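Protein Amuc_1100 (Akkermansia muciniphila, PDB 6KNY) is of unknown function but is probably membrane-anchored by a transmembrane helix, with a monomeric soluble alpha/beta domain. Local coordinates at residues 138-143 with 178-183; 146-151 with 172-177; 199-204 with 269-274. All coordinates share one frame; numbering follows the deposited sequence. Where two conformers were deposited one is given.

Contact 1: 138-143 with 178-183; sequences GLSKFI and AFQGDR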
ATOM      1  N   GLY A 138      -0.721  -9.569 -13.908  1.00 36.98           N
ATOM      2  CA  GLY A 138       0.146 -10.053 -14.969  1.00 32.87           C
ATOM      3  C   GLY A 138       1.414  -9.254 -15.156  1.00 33.18           C
ATOM      4  O   GLY A 138       2.004  -9.279 -16.248  1.00 34.24           O
ATOM      5  N   LEU A 139       1.841  -8.517 -14.129  1.00 34.02           N
ATOM      6  CA  LEU A 139       3.068  -7.737 -14.211  1.00 33.39           C
ATOM      7  C   LEU A 139       4.271  -8.667 -14.247  1.00 35.52           C
ATOM      8  O   LEU A 139       4.185  -9.841 -13.891  1.00 35.28           O
ATOM      9  CB  LEU A 139       3.192  -6.805 -13.008  1.00 31.80           C
ATOM     10  CG  LEU A 139       2.088  -5.761 -12.850  1.00 32.76           C
ATOM     11  CD1 LEU A 139       2.127  -5.156 -11.457  1.00 33.99           C
ATOM     12  CD2 LEU A 139       2.199  -4.680 -13.934  1.00 33.85           C
ATOM     13  N   SER A 140       5.425  -8.126 -14.626  1.00 34.93           N
ATOM     14  CA  SER A 140       6.617  -8.960 -14.649  1.00 34.09           C
ATOM     15  C   SER A 140       7.559  -8.711 -13.480  1.00 33.69           C
ATOM     16  O   SER A 140       8.329  -9.611 -13.124  1.00 35.91           O
ATOM     17  CB  SER A 140       7.374  -8.770 -15.968  1.00 35.67           C
ATOM     18  OG  SER A 140       7.972  -7.494 -15.989  1.00 49.45           O
ATOM     19  N   LYS A 141       7.553  -7.510 -12.899  0.51 33.97           N
ATOM     20  CA  LYS A 141       8.427  -7.213 -11.770  0.51 33.60           C
ATOM     21  C   LYS A 141       7.789  -6.158 -10.884  0.51 32.82           C
ATOM     22  O   LYS A 141       7.166  -5.218 -11.382  0.51 33.99           O
ATOM     23  CB  LYS A 141       9.811  -6.697 -12.200  0.51 37.07           C
ATOM     24  CG  LYS A 141      10.333  -7.209 -13.528  0.51 39.59           C
ATOM     25  CD  LYS A 141      11.752  -6.761 -13.769  0.51 39.53           C
ATOM     26  CE  LYS A 141      12.271  -7.355 -15.068  0.51 41.98           C
ATOM     27  NZ  LYS A 141      13.647  -6.905 -15.387  0.51 43.09           N
ATOM     28  N   PHE A 142       7.957  -6.328  -9.575  1.00 32.82           N
ATOM     29  CA  PHE A 142       7.828  -5.247  -8.605  1.00 30.84           C
ATOM     30  C   PHE A 142       9.225  -4.683  -8.376  1.00 33.45           C
ATOM     31  O   PHE A 142      10.150  -5.427  -8.026  1.00 35.02           O
ATOM     32  CB  PHE A 142       7.238  -5.737  -7.280  1.00 31.14           C
ATOM     33  CG  PHE A 142       5.778  -6.089  -7.345  1.00 35.70           C
ATOM     34  CD1 PHE A 142       4.820  -5.099  -7.491  1.00 34.83           C
ATOM     35  CD2 PHE A 142       5.361  -7.413  -7.225  1.00 35.94           C
ATOM     36  CE1 PHE A 142       3.462  -5.421  -7.535  1.00 37.71           C
ATOM     37  CE2 PHE A 142       4.012  -7.740  -7.267  1.00 36.57           C
ATOM     38  CZ  PHE A 142       3.060  -6.747  -7.421  1.00 38.83           C
ATOM     39  N   ILE A 143       9.392  -3.387  -8.598  1.00 30.15           N
ATOM     40  CA  ILE A 143      10.704  -2.761  -8.529  1.00 27.93           C
ATOM     41  C   ILE A 143      10.932  -2.104  -7.173  1.00 29.35           C
ATOM     42  O   ILE A 143      12.026  -2.184  -6.611  1.00 26.17           O
ATOM     43  CB  ILE A 143      10.862  -1.747  -9.686  1.00 29.78           C
ATOM     44  CG1 ILE A 143      10.804  -2.471 -11.028  1.00 30.73           C
ATOM     45  CG2 ILE A 143      12.186  -0.949  -9.545  1.00 32.65           C
ATOM     46  CD1 ILE A 143      10.724  -1.544 -12.235  1.00 32.45           C
ATOM     47  N   ALA A 178       6.851   1.223  -7.793  1.00 28.36           N
ATOM     48  CA  ALA A 178       7.407   1.093  -9.126  1.00 28.43           C
ATOM     49  C   ALA A 178       7.236  -0.357  -9.550  1.00 28.96           C
ATOM     50  O   ALA A 178       7.502  -1.277  -8.761  1.00 25.81           O
ATOM     51  CB  ALA A 178       8.884   1.501  -9.148  1.00 29.18           C
ATOM     52  N   PHE A 179       6.763  -0.560 -10.774  1.00 27.01           N
ATOM     53  CA  PHE A 179       6.612  -1.903 -11.311  1.00 28.59           C
ATOM     54  C   PHE A 179       6.760  -1.816 -12.818  1.00 32.19           C
ATOM     55  O   PHE A 179       6.882  -0.722 -13.385  1.00 27.40           O
ATOM     56  CB  PHE A 179       5.268  -2.539 -10.935  1.00 26.42           C
ATOM     57  CG  PHE A 179       4.068  -1.682 -11.257  1.00 25.62           C
ATOM     58  CD1 PHE A 179       3.501  -1.693 -12.519  1.00 27.82           C
ATOM     59  CD2 PHE A 179       3.498  -0.875 -10.283  1.00 27.80           C
ATOM     60  CE1 PHE A 179       2.384  -0.911 -12.811  1.00 28.57           C
ATOM     61  CE2 PHE A 179       2.389  -0.094 -10.554  1.00 28.33           C
ATOM     62  CZ  PHE A 179       1.826  -0.108 -11.828  1.00 27.58           C
ATOM     63  N   GLN A 180       6.754  -2.980 -13.463  1.00 34.10           N
ATOM     64  CA  GLN A 180       6.859  -3.017 -14.910  1.00 35.34           C
ATOM     65  C   GLN A 180       6.195  -4.274 -15.438  1.00 31.94           C
ATOM     66  O   GLN A 180       6.114  -5.294 -14.750  1.00 33.23           O
ATOM     67  CB  GLN A 180       8.326  -2.928 -15.373  1.00 39.08           C
ATOM     68  CG  GLN A 180       9.143  -4.182 -15.218  1.00 45.71           C
ATOM     69  CD  GLN A 180      10.338  -4.218 -16.191  1.00 52.07           C
ATOM     70  OE1 GLN A 180      10.162  -4.354 -17.403  1.00 58.38           O
ATOM     71  NE2 GLN A 180      11.546  -4.086 -15.656  1.00 57.92           N
ATOM     72  N   GLY A 181       5.710  -4.183 -16.669  1.00 34.05           N
ATOM     73  CA  GLY A 181       5.067  -5.305 -17.321  1.00 32.24           C
ATOM     74  C   GLY A 181       4.681  -4.888 -18.717  1.00 37.36           C
ATOM     75  O   GLY A 181       4.997  -3.779 -19.163  1.00 35.56           O
ATOM     76  N   ASP A 182       4.002  -5.802 -19.416  1.00 37.86           N
ATOM     77  CA  ASP A 182       3.517  -5.466 -20.747  1.00 43.55           C
ATOM     78  C   ASP A 182       2.426  -4.404 -20.624  1.00 43.68           C
ATOM     79  O   ASP A 182       1.902  -4.149 -19.533  1.00 42.92           O
ATOM     80  CB  ASP A 182       3.005  -6.720 -21.461  1.00 44.45           C
ATOM     81  CG  ASP A 182       1.645  -7.170 -20.956  1.00 48.07           C
ATOM     82  OD1 ASP A 182       1.533  -7.518 -19.763  1.00 57.33           O
ATOM     83  OD2 ASP A 182       0.679  -7.145 -21.745  1.00 72.39           O
ATOM     84  N   ARG A 183       2.098  -3.767 -21.758  1.00 40.51           N
ATOM     85  CA  ARG A 183       1.123  -2.675 -21.754  1.00 40.28           C
ATOM     86  C   ARG A 183      -0.197  -3.107 -21.125  1.00 41.43           C
ATOM     87  O   ARG A 183      -0.828  -2.336 -20.382  1.00 38.24           O
ATOM     88  CB  ARG A 183       0.900  -2.161 -23.181  1.00 39.79           C
TER
HETATM   89  O   HOH W   1       3.881  -8.299 -17.886  1.00 38.28           O
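CD2 of L139 approaches the F179 ring obliquely, 3.6 Å from CD1 of F179, and CD1 of L139 also packs on this ring. The F142 ring lies on the same side of the sheet and is turned obliquely to CB of F179, with CD1 of F142 4.3 Å from that carbon. Helix 183-194 touches L139 and F179, while helix 117-134 touches F142. The strands run antiparallel, with F142 and F179 a non-hydrogen-bonded pair and K141 and Q180 a hydrogen-bonded one. S140 and K141 both face Q180, which makes a classic beta bulge. The bulge turns N of S140 (2.9 Å from O of Q180) and N of K141 to O of Q180, both in the carbonyl plane. OG of S140 adds a third bond from above that plane. On the other side of the sheet the extended chains of K141 and Q180 run side by side, CD of K141 3.3 Å from NE2 of Q180. OE1 of Q180 and OG of S140 both accept from NE2 of Q264. An alanine here, without the amide, has no bond to give Q264 and would probably leave Q264 less firmly placed and the K141 chain less well packed. Beyond the bulge, one water accepts from N of D182 and donates to O of G138. The D182 carboxylate N-caps helix 183-194 through N of E184.

Contact 2: 146-151 with 172-177; sequences YRPQLP and PMPLEI
Y146 lies alongside E176, both side chains pointing the same way. CG of Y146 is anti to its backbone N (chi1 163°). CG of E176 lies at the ring edge, in plane, and OE2 of E176 is 3.6 Å from CD2 of Y146. The carboxylate is turned 75° from the ring. One face of the ring has N of P148 above it, offset toward the rim. N of Y146 donates to O of E176 at 2.9 Å, almost straight at 175°. N of E176 returns a bond of 2.8 Å to O of Y146, nearly along the C=O axis. This is an antiparallel hydrogen-bonded pair at the end of strand 141-146. After it the chain leaves the sheet, and proline and leucine packing takes over. The P148 and P174 rings cross obliquely, CG of P148 4.0 Å from CG of P174. L150 points toward strand 170-181 and crosses M173 at about a right angle. Its CD2 is 4.0 Å from CG of M173 and also touches CD of P174, while its CD1 meets SD of M173. R147 turns its guanidinium away from the strand, to salt bridges with E153 and E123 and a bond from NE to O of G103.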
ATOM      1  N   TYR A 146       8.086   1.996  -1.667  1.00 26.89           N
ATOM      2  CA  TYR A 146       8.798   2.942  -0.824  1.00 27.46           C
ATOM      3  C   TYR A 146       7.781   3.750  -0.030  1.00 27.31           C
ATOM      4  O   TYR A 146       6.862   4.336  -0.613  1.00 24.61           O
ATOM      5  CB  TYR A 146       9.677   3.862  -1.669  1.00 28.86           C
ATOM      6  CG  TYR A 146      10.106   5.091  -0.916  1.00 30.49           C
ATOM      7  CD1 TYR A 146      11.044   5.008   0.111  1.00 32.03           C
ATOM      8  CD2 TYR A 146       9.567   6.331  -1.219  1.00 33.53           C
ATOM      9  CE1 TYR A 146      11.428   6.138   0.816  1.00 35.16           C
ATOM     10  CE2 TYR A 146       9.950   7.464  -0.523  1.00 37.04           C
ATOM     11  CZ  TYR A 146      10.880   7.358   0.490  1.00 34.63           C
ATOM     12  OH  TYR A 146      11.262   8.474   1.174  1.00 40.66           O
ATOM     13  N   ARG A 147       7.951   3.772   1.291  1.00 26.32           N
ATOM     14  CA  ARG A 147       6.963   4.347   2.200  1.00 25.96           C
ATOM     15  C   ARG A 147       7.658   5.276   3.184  1.00 26.04           C
ATOM     16  O   ARG A 147       8.312   4.803   4.129  1.00 25.88           O
ATOM     17  CB  ARG A 147       6.213   3.239   2.932  1.00 26.68           C
ATOM     18  CG  ARG A 147       5.238   3.706   4.018  1.00 25.76           C
ATOM     19  CD  ARG A 147       5.093   2.619   5.115  1.00 27.91           C
ATOM     20  NE  ARG A 147       6.257   2.608   6.005  1.00 25.59           N
ATOM     21  CZ  ARG A 147       6.332   3.271   7.155  1.00 23.81           C
ATOM     22  NH1 ARG A 147       5.281   3.954   7.608  1.00 25.97           N
ATOM     23  NH2 ARG A 147       7.450   3.228   7.868  1.00 26.91           N
ATOM     24  N   PRO A 148       7.547   6.597   3.003  1.00 25.39           N
ATOM     25  CA  PRO A 148       8.100   7.527   3.999  1.00 24.68           C
ATOM     26  C   PRO A 148       7.462   7.317   5.366  1.00 24.53           C
ATOM     27  O   PRO A 148       6.291   6.953   5.478  1.00 24.28           O
ATOM     28  CB  PRO A 148       7.752   8.914   3.436  1.00 26.73           C
ATOM     29  CG  PRO A 148       7.556   8.704   1.937  1.00 27.78           C
ATOM     30  CD  PRO A 148       7.060   7.269   1.787  1.00 26.31           C
ATOM     31  N   GLN A 149       8.247   7.546   6.416  1.00 24.82           N
ATOM     32  CA  GLN A 149       7.712   7.402   7.768  1.00 25.46           C
ATOM     33  C   GLN A 149       6.719   8.510   8.057  1.00 24.96           C
ATOM     34  O   GLN A 149       6.893   9.649   7.617  1.00 28.29           O
ATOM     35  CB  GLN A 149       8.828   7.440   8.814  1.00 26.59           C
ATOM     36  CG  GLN A 149       9.760   6.243   8.752  1.00 31.62           C
ATOM     37  CD  GLN A 149      10.929   6.362   9.710  1.00 33.98           C
ATOM     38  OE1 GLN A 149      10.891   7.146  10.664  1.00 39.90           O
ATOM     39  NE2 GLN A 149      11.993   5.609   9.442  1.00 31.02           N
ATOM     40  N   LEU A 150       5.686   8.171   8.818  1.00 24.08           N
ATOM     41  CA  LEU A 150       4.720   9.131   9.293  1.00 24.37           C
ATOM     42  C   LEU A 150       5.276   9.887  10.490  1.00 26.84           C
ATOM     43  O   LEU A 150       6.134   9.378  11.208  1.00 25.29           O
ATOM     44  CB  LEU A 150       3.430   8.417   9.688  1.00 27.02           C
ATOM     45  CG  LEU A 150       2.739   7.630   8.577  1.00 28.13           C
ATOM     46  CD1 LEU A 150       1.549   6.834   9.150  1.00 32.02           C
ATOM     47  CD2 LEU A 150       2.290   8.585   7.474  1.00 29.23           C
ATOM     48  N   PRO A 151       4.755  11.088  10.760  1.00 29.04           N
ATOM     49  CA  PRO A 151       5.192  11.817  11.968  1.00 31.57           C
ATOM     50  C   PRO A 151       5.026  11.023  13.259  1.00 31.44           C
ATOM     51  O   PRO A 151       5.897  11.111  14.131  1.00 31.41           O
ATOM     52  CB  PRO A 151       4.307  13.073  11.952  1.00 29.12           C
ATOM     53  CG  PRO A 151       4.040  13.291  10.477  1.00 30.45           C
ATOM     54  CD  PRO A 151       3.861  11.898   9.913  1.00 28.40           C
ATOM     55  N   PRO A 172      -3.340  12.035   5.089  1.00 22.18           N
ATOM     56  CA  PRO A 172      -2.794  11.327   3.930  1.00 22.07           C
ATOM     57  C   PRO A 172      -1.544  10.571   4.329  1.00 22.97           C
ATOM     58  O   PRO A 172      -0.727  11.065   5.112  1.00 26.68           O
ATOM     59  CB  PRO A 172      -2.444  12.461   2.953  1.00 23.16           C
ATOM     60  CG  PRO A 172      -2.030  13.607   3.879  1.00 23.59           C
ATOM     61  CD  PRO A 172      -2.927  13.451   5.143  1.00 22.42           C
ATOM     62  N   MET A 173      -1.362   9.388   3.748  1.00 21.98           N
ATOM     63  CA  MET A 173      -0.174   8.588   4.042  1.00 21.77           C
ATOM     64  C   MET A 173       0.583   8.294   2.756  1.00 21.55           C
ATOM     65  O   MET A 173       0.084   7.530   1.911  1.00 23.88           O
ATOM     66  CB  MET A 173      -0.563   7.298   4.763  1.00 24.06           C
ATOM     67  CG  MET A 173      -1.291   7.574   6.092  1.00 27.61           C
ATOM     68  SD  MET A 173      -1.711   6.052   6.948  1.00 29.06           S
ATOM     69  CE  MET A 173      -2.488   6.668   8.456  1.00 27.96           C
ATOM     70  N   PRO A 174       1.785   8.847   2.557  1.00 21.37           N
ATOM     71  CA  PRO A 174       2.446   8.743   1.247  1.00 21.28           C
ATOM     72  C   PRO A 174       3.084   7.386   1.026  1.00 21.94           C
ATOM     73  O   PRO A 174       3.530   6.722   1.969  1.00 22.42           O
ATOM     74  CB  PRO A 174       3.512   9.845   1.300  1.00 21.06           C
ATOM     75  CG  PRO A 174       3.859   9.921   2.762  1.00 22.22           C
ATOM     76  CD  PRO A 174       2.571   9.644   3.519  1.00 21.08           C
ATOM     77  N   LEU A 175       3.101   6.968  -0.241  1.00 23.01           N
ATOM     78  CA  LEU A 175       3.956   5.872  -0.674  1.00 25.01           C
ATOM     79  C   LEU A 175       4.179   5.962  -2.175  1.00 23.75           C
ATOM     80  O   LEU A 175       3.437   6.635  -2.904  1.00 21.88           O
ATOM     81  CB  LEU A 175       3.359   4.512  -0.310  1.00 26.02           C
ATOM     82  CG  LEU A 175       2.055   4.136  -0.994  1.00 26.34           C
ATOM     83  CD1 LEU A 175       2.069   2.626  -1.299  1.00 26.57           C
ATOM     84  CD2 LEU A 175       0.864   4.503  -0.075  1.00 31.74           C
ATOM     85  N   GLU A 176       5.195   5.238  -2.633  1.00 24.99           N
ATOM     86  CA  GLU A 176       5.519   5.135  -4.048  1.00 29.10           C
ATOM     87  C   GLU A 176       5.634   3.667  -4.403  1.00 24.71           C
ATOM     88  O   GLU A 176       6.212   2.888  -3.644  1.00 26.40           O
ATOM     89  CB  GLU A 176       6.859   5.808  -4.390  1.00 32.76           C
ATOM     90  CG  GLU A 176       7.023   7.244  -3.948  1.00 41.75           C
ATOM     91  CD  GLU A 176       8.412   7.782  -4.324  1.00 47.93           C
ATOM     92  OE1 GLU A 176       9.083   7.165  -5.184  1.00 49.94           O
ATOM     93  OE2 GLU A 176       8.837   8.803  -3.745  1.00 50.58           O
ATOM     94  N   ILE A 177       5.132   3.297  -5.570  1.00 26.07           N
ATOM     95  CA  ILE A 177       5.300   1.947  -6.083  1.00 28.01           C
ATOM     96  C   ILE A 177       5.838   2.034  -7.503  1.00 30.47           C
ATOM     97  O   ILE A 177       5.360   2.839  -8.312  1.00 29.70           O
ATOM     98  CB  ILE A 177       3.989   1.146  -6.039  1.00 31.92           C
ATOM     99  CG1 ILE A 177       3.411   1.165  -4.618  1.00 33.08           C
ATOM    100  CG2 ILE A 177       4.230  -0.277  -6.523  1.00 32.14           C
ATOM    101  CD1 ILE A 177       2.202   0.266  -4.433  1.00 37.43           C
TER

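Contact 3: 199-204 with 269-274; sequences YLFTVN and VSLNLV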
ATOM      1  N   TYR A 199     -10.123   0.632   0.704  1.00 26.89           N
ATOM      2  CA  TYR A 199      -9.057   1.573   1.009  1.00 27.03           C
ATOM      3  C   TYR A 199      -8.975   2.585  -0.120  1.00 26.45           C
ATOM      4  O   TYR A 199      -9.031   2.206  -1.292  1.00 25.12           O
ATOM      5  CB  TYR A 199      -7.718   0.844   1.179  1.00 25.00           C
ATOM      6  CG  TYR A 199      -7.676  -0.098   2.365  1.00 26.08           C
ATOM      7  CD1 TYR A 199      -7.463   0.383   3.654  1.00 27.99           C
ATOM      8  CD2 TYR A 199      -7.832  -1.472   2.196  1.00 28.57           C
ATOM      9  CE1 TYR A 199      -7.391  -0.478   4.736  1.00 28.54           C
ATOM     10  CE2 TYR A 199      -7.773  -2.342   3.275  1.00 28.00           C
ATOM     11  CZ  TYR A 199      -7.563  -1.840   4.539  1.00 29.58           C
ATOM     12  OH  TYR A 199      -7.510  -2.698   5.618  1.00 33.02           O
ATOM     13  N   LEU A 200      -8.844   3.866   0.230  1.00 26.52           N
ATOM     14  CA  LEU A 200      -8.807   4.949  -0.754  1.00 24.81           C
ATOM     15  C   LEU A 200      -7.360   5.389  -0.985  1.00 24.39           C
ATOM     16  O   LEU A 200      -6.752   6.038  -0.122  1.00 23.31           O
ATOM     17  CB  LEU A 200      -9.671   6.124  -0.291  1.00 26.87           C
ATOM     18  CG  LEU A 200      -9.699   7.394  -1.166  1.00 26.91           C
ATOM     19  CD1 LEU A 200     -10.171   7.082  -2.581  1.00 26.62           C
ATOM     20  CD2 LEU A 200     -10.629   8.446  -0.500  1.00 27.45           C
ATOM     21  N   PHE A 201      -6.812   5.035  -2.146  1.00 24.34           N
ATOM     22  CA  PHE A 201      -5.511   5.535  -2.595  1.00 26.19           C
ATOM     23  C   PHE A 201      -5.754   6.598  -3.650  1.00 26.60           C
ATOM     24  O   PHE A 201      -6.477   6.356  -4.626  1.00 29.47           O
ATOM     25  CB  PHE A 201      -4.645   4.426  -3.201  1.00 25.31           C
ATOM     26  CG  PHE A 201      -4.108   3.444  -2.200  1.00 25.31           C
ATOM     27  CD1 PHE A 201      -2.884   3.660  -1.582  1.00 23.93           C
ATOM     28  CD2 PHE A 201      -4.811   2.269  -1.910  1.00 26.20           C
ATOM     29  CE1 PHE A 201      -2.375   2.738  -0.668  1.00 25.71           C
ATOM     30  CE2 PHE A 201      -4.304   1.348  -1.005  1.00 23.36           C
ATOM     31  CZ  PHE A 201      -3.088   1.574  -0.393  1.00 25.09           C
ATOM     32  N   THR A 202      -5.170   7.770  -3.456  1.00 25.98           N
ATOM     33  CA  THR A 202      -5.326   8.829  -4.433  1.00 26.23           C
ATOM     34  C   THR A 202      -3.981   9.060  -5.108  1.00 24.77           C
ATOM     35  O   THR A 202      -2.929   8.812  -4.516  1.00 24.26           O
ATOM     36  CB  THR A 202      -5.877  10.103  -3.773  1.00 29.50           C
ATOM     37  OG1 THR A 202      -6.240  11.045  -4.797  1.00 36.77           O
ATOM     38  CG2 THR A 202      -4.836  10.727  -2.846  1.00 27.18           C
ATOM     39  N   VAL A 203      -4.020   9.458  -6.374  1.00 24.71           N
ATOM     40  CA  VAL A 203      -2.813   9.511  -7.198  1.00 23.60           C
ATOM     41  C   VAL A 203      -2.242  10.919  -7.112  1.00 21.76           C
ATOM     42  O   VAL A 203      -2.836  11.874  -7.622  1.00 24.82           O
ATOM     43  CB  VAL A 203      -3.095   9.116  -8.653  1.00 25.52           C
ATOM     44  CG1 VAL A 203      -1.856   9.360  -9.521  1.00 28.33           C
ATOM     45  CG2 VAL A 203      -3.525   7.656  -8.736  1.00 27.83           C
ATOM     46  N   ASN A 204      -1.096  11.048  -6.448  1.00 19.32           N
ATOM     47  CA  ASN A 204      -0.380  12.315  -6.432  1.00 20.09           C
ATOM     48  C   ASN A 204       0.325  12.558  -7.761  1.00 20.77           C
ATOM     49  O   ASN A 204       0.246  13.659  -8.321  1.00 22.63           O
ATOM     50  CB  ASN A 204       0.612  12.331  -5.277  1.00 22.35           C
ATOM     51  CG  ASN A 204       1.398  13.611  -5.213  1.00 24.83           C
ATOM     52  OD1 ASN A 204       0.823  14.709  -5.142  1.00 27.89           O
ATOM     53  ND2 ASN A 204       2.714  13.489  -5.249  1.00 24.03           N
ATOM     54  N   VAL A 269       4.410   5.323  -9.529  1.00 25.35           N
ATOM     55  CA  VAL A 269       3.312   6.120  -9.038  1.00 28.03           C
ATOM     56  C   VAL A 269       3.458   6.537  -7.581  1.00 27.74           C
ATOM     57  O   VAL A 269       3.900   5.769  -6.771  1.00 24.65           O
ATOM     58  CB  VAL A 269       1.962   5.416  -9.272  1.00 31.37           C
ATOM     59  CG1 VAL A 269       1.900   4.100  -8.556  1.00 35.91           C
ATOM     60  CG2 VAL A 269       0.829   6.281  -8.809  1.00 34.14           C
ATOM     61  N   SER A 270       3.108   7.798  -7.355  0.60 26.05           N
ATOM     62  CA  SER A 270       3.111   8.392  -6.025  0.60 25.29           C
ATOM     63  C   SER A 270       1.673   8.426  -5.533  0.60 24.17           C
ATOM     64  O   SER A 270       0.802   8.997  -6.200  0.60 22.13           O
ATOM     65  CB  SER A 270       3.707   9.798  -6.078  0.60 25.92           C
ATOM     66  OG  SER A 270       3.774  10.385  -4.802  0.60 28.31           O
ATOM     67  N   LEU A 271       1.421   7.817  -4.375  1.00 23.73           N
ATOM     68  CA  LEU A 271       0.073   7.694  -3.860  1.00 24.56           C
ATOM     69  C   LEU A 271      -0.035   8.353  -2.496  1.00 25.44           C
ATOM     70  O   LEU A 271       0.950   8.463  -1.754  1.00 25.24           O
ATOM     71  CB  LEU A 271      -0.320   6.223  -3.764  1.00 23.93           C
ATOM     72  CG  LEU A 271      -0.251   5.464  -5.100  1.00 25.39           C
ATOM     73  CD1 LEU A 271      -0.221   3.968  -4.848  1.00 26.33           C
ATOM     74  CD2 LEU A 271      -1.426   5.825  -5.997  1.00 26.29           C
ATOM     75  N   ASN A 272      -1.237   8.825  -2.181  1.00 23.48           N
ATOM     76  CA  ASN A 272      -1.604   9.168  -0.814  1.00 25.30           C
ATOM     77  C   ASN A 272      -2.756   8.259  -0.416  1.00 24.31           C
ATOM     78  O   ASN A 272      -3.839   8.328  -1.009  1.00 21.84           O
ATOM     79  CB  ASN A 272      -1.985  10.637  -0.681  1.00 30.12           C
ATOM     80  CG  ASN A 272      -0.776  11.570  -0.815  1.00 34.77           C
ATOM     81  OD1 ASN A 272       0.032  11.708   0.101  1.00 38.57           O
ATOM     82  ND2 ASN A 272      -0.670  12.226  -1.952  1.00 36.87           N
ATOM     83  N   LEU A 273      -2.494   7.377   0.548  1.00 23.40           N
ATOM     84  CA  LEU A 273      -3.547   6.612   1.205  1.00 21.51           C
ATOM     85  C   LEU A 273      -4.308   7.548   2.135  1.00 19.50           C
ATOM     86  O   LEU A 273      -3.704   8.219   2.976  1.00 19.75           O
ATOM     87  CB  LEU A 273      -2.933   5.455   1.990  1.00 21.64           C
ATOM     88  CG  LEU A 273      -3.832   4.636   2.926  1.00 23.18           C
ATOM     89  CD1 LEU A 273      -4.924   3.909   2.137  1.00 22.30           C
ATOM     90  CD2 LEU A 273      -2.981   3.668   3.795  1.00 26.95           C
ATOM     91  N   VAL A 274      -5.626   7.601   1.998  1.00 20.39           N
ATOM     92  CA  VAL A 274      -6.432   8.550   2.760  1.00 22.12           C
ATOM     93  C   VAL A 274      -6.934   7.847   4.020  1.00 24.06           C
ATOM     94  O   VAL A 274      -7.741   6.913   3.936  1.00 26.52           O
ATOM     95  CB  VAL A 274      -7.584   9.091   1.903  1.00 20.55           C
ATOM     96  CG1 VAL A 274      -8.475  10.031   2.708  1.00 21.21           C
ATOM     97  CG2 VAL A 274      -7.008   9.791   0.647  1.00 20.67           C
TER
HETATM   98  O   HOH W   2      -8.528   4.489   2.946  1.00 22.42           O
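O of T202 and O of L200 are each gripped twice, by one hydrogen bond and one CA-H...O contact. N of N272 donates to O of T202 at 2.9 Å, in the carbonyl plane, and CA of L271 adds the CA-H...O contact. O of L200 is held by N of V274, nearly along the C=O axis, and by CA of L273. In return, N of T202 donates to O of N272 at 2.8 Å from above the carbonyl plane. On the face with F201, L271 and L273, CD1 of L273 sits over one face of the F201 ring in a CH-pi contact, 3.9 Å from the ring centroid and 12° off its normal. CB of L273 meets CE1 of F201 at 3.8 Å. On the other face of the sheet CG2 of T202 lies beside CB of N272, 3.6 Å away. At one end N204 bonds S270 twice, through its backbone N to O and weakly through ND2 to OG (3.3 Å). At the other end a water joins N of L200 to O of V274. The whole is an antiparallel pairing of strand 201-210, an outermost strand of a mixed sheet, with its neighbour 265-276, and helix 117-134 packs against L273.

In the fold
All three contacts belong to one mixed sheet. Contacts 1 and 2 share strand 170-181 and pair it with strand 141-146 and the loop that follows. Contact 3 joins strands 201-210 and 265-276. Contacts 2 and 3 touch through bonds from M173 to L273 and between L175 and L271. Each contact is partly buried, with an apolar side against helices. Contact 1 lies farther out, its centre about 16 Å from the centre of the chain, against about 9 Å for the centres of contacts 2 and 3. Contact 1 is bulged, contact 2 gives way to proline packing, and contact 3 keeps its pairing from L200 to N204, where the chain turns a corner. Helix 117-134 touches all three.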